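Local coordinates for protein IAA acetyltransferase (Bacillus cereus ATCC 14579, PDB 1Y9K) that probably transfers an acetyl group from acetyl-CoA to an amine, as a member of the GNAT family of N-acetyltransferases, at residues E8-E13 against G37-A42; G50-L55 against R84-T89. One frame throughout, in Å; residues are numbered along the deposited sequence.

Contact 1 of 2, residues E8-E13 against G37-A42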
# COMPACT_ATOMS: atom_id res chain seq x y z
N GLU A 8 6.71 1.84 -13.04
CA GLU A 8 5.98 1.37 -14.22
C GLU A 8 4.95 0.29 -13.86
O GLU A 8 5.06 -0.37 -12.84
CB GLU A 8 6.97 0.89 -15.32
CG GLU A 8 8.21 0.12 -14.80
CD GLU A 8 9.33 -0.05 -15.85
OE1 GLU A 8 9.94 0.97 -16.28
OE2 GLU A 8 9.63 -1.21 -16.22
N ARG A 9 3.94 0.15 -14.71
CA ARG A 9 2.99 -0.96 -14.61
C ARG A 9 3.61 -2.31 -14.94
O ARG A 9 4.47 -2.43 -15.81
CB ARG A 9 1.82 -0.76 -15.55
CG ARG A 9 0.68 -0.10 -14.87
CD ARG A 9 -0.63 -0.76 -15.21
NE ARG A 9 -0.73 -2.07 -14.59
CZ ARG A 9 -1.75 -2.89 -14.79
NH1 ARG A 9 -2.75 -2.54 -15.58
NH2 ARG A 9 -1.76 -4.07 -14.19
N ILE A 10 3.14 -3.34 -14.23
CA ILE A 10 3.51 -4.70 -14.55
C ILE A 10 2.24 -5.52 -14.69
O ILE A 10 1.22 -5.19 -14.09
CB ILE A 10 4.46 -5.33 -13.48
CG1 ILE A 10 3.85 -5.22 -12.08
CG2 ILE A 10 5.86 -4.70 -13.55
CD1 ILE A 10 4.09 -6.42 -11.23
N PRO A 11 2.29 -6.59 -15.51
CA PRO A 11 1.15 -7.51 -15.56
C PRO A 11 1.06 -8.35 -14.28
O PRO A 11 2.07 -8.56 -13.60
CB PRO A 11 1.47 -8.40 -16.77
CG PRO A 11 2.94 -8.36 -16.88
CD PRO A 11 3.37 -7.01 -16.43
N LYS A 12 -0.14 -8.82 -13.95
CA LYS A 12 -0.35 -9.60 -12.72
C LYS A 12 0.43 -10.93 -12.68
O LYS A 12 0.70 -11.46 -11.60
CB LYS A 12 -1.84 -9.82 -12.46
CG LYS A 12 -2.68 -10.19 -13.67
CD LYS A 12 -4.12 -9.77 -13.43
CE LYS A 12 -5.09 -10.33 -14.48
NZ LYS A 12 -6.43 -9.64 -14.40
N GLU A 13 0.80 -11.44 -13.85
CA GLU A 13 1.58 -12.67 -13.97
C GLU A 13 3.06 -12.46 -13.62
O GLU A 13 3.84 -13.41 -13.62
CB GLU A 13 1.49 -13.23 -15.41
CG GLU A 13 0.06 -13.47 -15.91
CD GLU A 13 -0.56 -12.24 -16.59
OE1 GLU A 13 0.11 -11.19 -16.69
OE2 GLU A 13 -1.73 -12.33 -17.02
N GLY A 37 -6.90 -6.06 -9.37
CA GLY A 37 -6.32 -4.71 -9.33
C GLY A 37 -5.15 -4.43 -10.24
O GLY A 37 -4.82 -5.24 -11.12
N LEU A 38 -4.51 -3.28 -10.03
CA LEU A 38 -3.45 -2.79 -10.90
C LEU A 38 -2.17 -2.64 -10.09
O LEU A 38 -2.15 -1.91 -9.09
CB LEU A 38 -3.84 -1.44 -11.53
CG LEU A 38 -5.22 -1.26 -12.17
CD1 LEU A 38 -5.57 0.23 -12.30
CD2 LEU A 38 -5.30 -1.95 -13.52
N THR A 39 -1.11 -3.31 -10.54
CA THR A 39 0.16 -3.34 -9.82
C THR A 39 1.22 -2.52 -10.53
O THR A 39 1.46 -2.69 -11.72
CB THR A 39 0.66 -4.78 -9.64
OG1 THR A 39 -0.40 -5.60 -9.13
CG2 THR A 39 1.84 -4.83 -8.69
N TYR A 40 1.86 -1.62 -9.79
CA TYR A 40 2.97 -0.82 -10.30
C TYR A 40 4.22 -1.11 -9.48
O TYR A 40 4.14 -1.25 -8.26
CB TYR A 40 2.62 0.67 -10.27
CG TYR A 40 1.37 1.01 -11.06
CD1 TYR A 40 0.11 0.62 -10.60
CD2 TYR A 40 1.45 1.72 -12.26
CE1 TYR A 40 -1.05 0.91 -11.31
CE2 TYR A 40 0.29 2.02 -12.98
CZ TYR A 40 -0.95 1.60 -12.50
OH TYR A 40 -2.11 1.88 -13.20
N VAL A 41 5.37 -1.21 -10.14
CA VAL A 41 6.63 -1.44 -9.41
C VAL A 41 7.61 -0.28 -9.54
O VAL A 41 7.59 0.46 -10.52
CB VAL A 41 7.31 -2.79 -9.78
CG1 VAL A 41 6.39 -3.96 -9.47
CG2 VAL A 41 7.76 -2.82 -11.26
N ALA A 42 8.45 -0.12 -8.52
CA ALA A 42 9.57 0.83 -8.55
C ALA A 42 10.88 0.07 -8.79
O ALA A 42 11.14 -0.96 -8.14
CB ALA A 42 9.63 1.62 -7.26

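Contact 2 of 2, residues G50-L55 against R84-T89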
# COMPACT_ATOMS: atom_id res chain seq x y z
N GLY A 50 10.36 -1.47 -4.92
CA GLY A 50 9.12 -0.89 -4.43
C GLY A 50 7.95 -1.42 -5.23
O GLY A 50 8.10 -1.88 -6.37
N VAL A 51 6.76 -1.37 -4.64
CA VAL A 51 5.56 -1.82 -5.30
C VAL A 51 4.35 -1.15 -4.67
O VAL A 51 4.43 -0.68 -3.53
CB VAL A 51 5.44 -3.38 -5.26
CG1 VAL A 51 5.35 -3.90 -3.81
CG2 VAL A 51 4.28 -3.87 -6.11
N TYR A 52 3.26 -1.05 -5.44
CA TYR A 52 1.93 -0.78 -4.90
C TYR A 52 0.84 -1.42 -5.79
O TYR A 52 1.05 -1.63 -6.99
CB TYR A 52 1.69 0.72 -4.68
CG TYR A 52 1.45 1.56 -5.92
CD1 TYR A 52 0.19 1.59 -6.54
CD2 TYR A 52 2.46 2.37 -6.46
CE1 TYR A 52 -0.04 2.38 -7.67
CE2 TYR A 52 2.24 3.16 -7.59
CZ TYR A 52 0.98 3.16 -8.18
OH TYR A 52 0.75 3.92 -9.29
N VAL A 53 -0.29 -1.75 -5.18
CA VAL A 53 -1.43 -2.32 -5.88
C VAL A 53 -2.63 -1.40 -5.61
O VAL A 53 -2.96 -1.11 -4.45
CB VAL A 53 -1.75 -3.78 -5.40
CG1 VAL A 53 -2.94 -4.38 -6.15
CG2 VAL A 53 -0.55 -4.67 -5.57
N LEU A 54 -3.25 -0.94 -6.70
CA LEU A 54 -4.49 -0.17 -6.67
C LEU A 54 -5.67 -1.08 -6.96
O LEU A 54 -5.60 -1.89 -7.88
CB LEU A 54 -4.45 0.96 -7.69
CG LEU A 54 -3.63 2.17 -7.29
CD1 LEU A 54 -3.62 3.20 -8.40
CD2 LEU A 54 -4.16 2.78 -6.00
N LEU A 55 -6.73 -0.97 -6.17
CA LEU A 55 -7.96 -1.69 -6.44
C LEU A 55 -9.13 -0.71 -6.48
O LEU A 55 -9.24 0.17 -5.62
CB LEU A 55 -8.20 -2.76 -5.37
CG LEU A 55 -9.40 -3.70 -5.51
CD1 LEU A 55 -9.24 -4.63 -6.71
CD2 LEU A 55 -9.62 -4.51 -4.23
N ARG A 84 2.85 9.40 -4.32
CA ARG A 84 2.63 10.42 -5.36
C ARG A 84 2.12 9.77 -6.65
O ARG A 84 1.14 10.24 -7.24
CB ARG A 84 3.92 11.22 -5.65
CG ARG A 84 4.41 12.17 -4.54
CD ARG A 84 5.34 13.28 -5.08
NE ARG A 84 6.76 12.88 -5.23
CZ ARG A 84 7.30 12.33 -6.32
NH1 ARG A 84 8.60 12.03 -6.33
NH2 ARG A 84 6.57 12.07 -7.40
N HIS A 85 2.78 8.68 -7.07
CA HIS A 85 2.43 7.96 -8.31
C HIS A 85 1.06 7.29 -8.25
O HIS A 85 0.32 7.31 -9.25
CB HIS A 85 3.51 6.93 -8.65
CG HIS A 85 3.43 6.39 -10.05
ND1 HIS A 85 2.45 5.51 -10.46
CD2 HIS A 85 4.24 6.56 -11.12
CE1 HIS A 85 2.64 5.18 -11.72
NE2 HIS A 85 3.73 5.80 -12.15
N ALA A 86 0.73 6.70 -7.11
CA ALA A 86 -0.61 6.13 -6.89
C ALA A 86 -1.71 7.19 -7.04
O ALA A 86 -2.72 6.95 -7.71
CB ALA A 86 -0.69 5.45 -5.52
N VAL A 87 -1.50 8.36 -6.41
CA VAL A 87 -2.43 9.50 -6.48
C VAL A 87 -2.65 9.92 -7.94
O VAL A 87 -3.80 10.07 -8.38
CB VAL A 87 -1.93 10.72 -5.63
CG1 VAL A 87 -2.77 11.97 -5.88
CG2 VAL A 87 -1.89 10.38 -4.13
N GLU A 88 -1.55 10.11 -8.67
CA GLU A 88 -1.60 10.51 -10.08
C GLU A 88 -2.27 9.47 -10.97
O GLU A 88 -3.02 9.81 -11.87
CB GLU A 88 -0.20 10.87 -10.62
CG GLU A 88 0.32 12.22 -10.10
CD GLU A 88 -0.74 13.32 -10.12
OE1 GLU A 88 -1.16 13.71 -11.24
OE2 GLU A 88 -1.14 13.79 -9.03
N THR A 89 -1.98 8.20 -10.71
CA THR A 89 -2.60 7.11 -11.45
C THR A 89 -4.11 7.08 -11.22
O THR A 89 -4.88 6.86 -12.16
CB THR A 89 -1.95 5.78 -11.06
OG1 THR A 89 -0.55 5.85 -11.35
CG2 THR A 89 -2.57 4.62 -11.82

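Contact 1 of 2, residues E8-E13 against G37-A42
Segment 8-13, near the start of the GNAT fold, opens as a strand that runs antiparallel to strand 38-42 at a splayed 128°. E8 and V41 form a hydrogen-bonded pair: E8 N donates to V41 O at 3.0 Å and V41 N returns the bond to E8 O at 2.8 Å. I10 N adds a nearly straight bond to T39 O at 3.1 Å. R9 and Y40 form the non-hydrogen-bonded pair between these bonds. The aliphatic part of R9 passes over one face of the Y40 ring, and bends at chi2 and chi3 then carry the guanidinium on toward L38, whose CB lies over the centre of one guanidinium face. The planes of guanidinium and phenol are 39° apart, and the cation-pi attraction is at most weak. R9 NH2 also turns back to I10 O in a weak bond. On the other face of the sheet, I10 holds CG1 in the crowded position between N and C (chi1 54°); its CG2 meets V41 CG2 at 3.5 Å, while CD1 reaches T39 CG2 at 3.7 Å. The pairing thus rests on backbone bonds and hydrocarbon contact, with the exposed R9 charge probably adding little attraction through the ring.

Contact 2 of 2, residues G50-L55 against R84-T89
In this part of the GNAT fold, helix 78-92 packs against the central sheet, its segment 84-89 running along strand segment 50-55 at 28° with the axes 9.9 Å apart. Y52 and L54, two residues apart on the strand, both point to the helix. The Y52 ring reaches across from the crowded position between backbone N and carbonyl carbon (chi1 75°) and lays one face over A86: the methyl CB sits 3.9 Å from the ring centroid and nearly on its normal, a CH-pi contact. The phenol tip thereby arrives at H85, whose CG is anti to its backbone N so that the imidazole presents its ND1 edge. Y52 OH and H85 ND1 share a short hydrogen bond of 2.6 Å in the plane of both rings, although the ring planes themselves are inclined at 55°; either atom could be the donor. Y40 of the adjoining strand meets the Y52 ring at a shallow angle. L54 extends beside the tyrosine, and its CD1 lies 3.8 Å from T89 CG2 and close to A86 O. T89 comes tip to tip with the phenol, its OG1 3.1 Å from Y52 OH. T89 OG1 donates back one helical turn to H85 O at 2.7 Å, from above the carbonyl plane; T89 N gives that oxygen a second bond.

Overall arrangement
Contact 1 and contact 2 lie in series along the chain, their centres about 9 Å apart, and are joined through adjacent antiparallel strands, 38-43 and 48-56. Contact 1 adds the edge strand to this hairpin, whereas contact 2 places helix 78-92 over the face that carries Y40 and Y52. Probable backbone hydrogen bonds connect them, L38 N to L54 O and A42 N to G50 O, both 2.8 Å. Y40, a residue of contact 1, also reaches contact 2, its OH packing against T89 CG2. On the other face, V51 CG2 comes within 3.4 Å of Y40 O, beside T39 and V41. Together the contacts build the N-terminal side of the GNAT sheet.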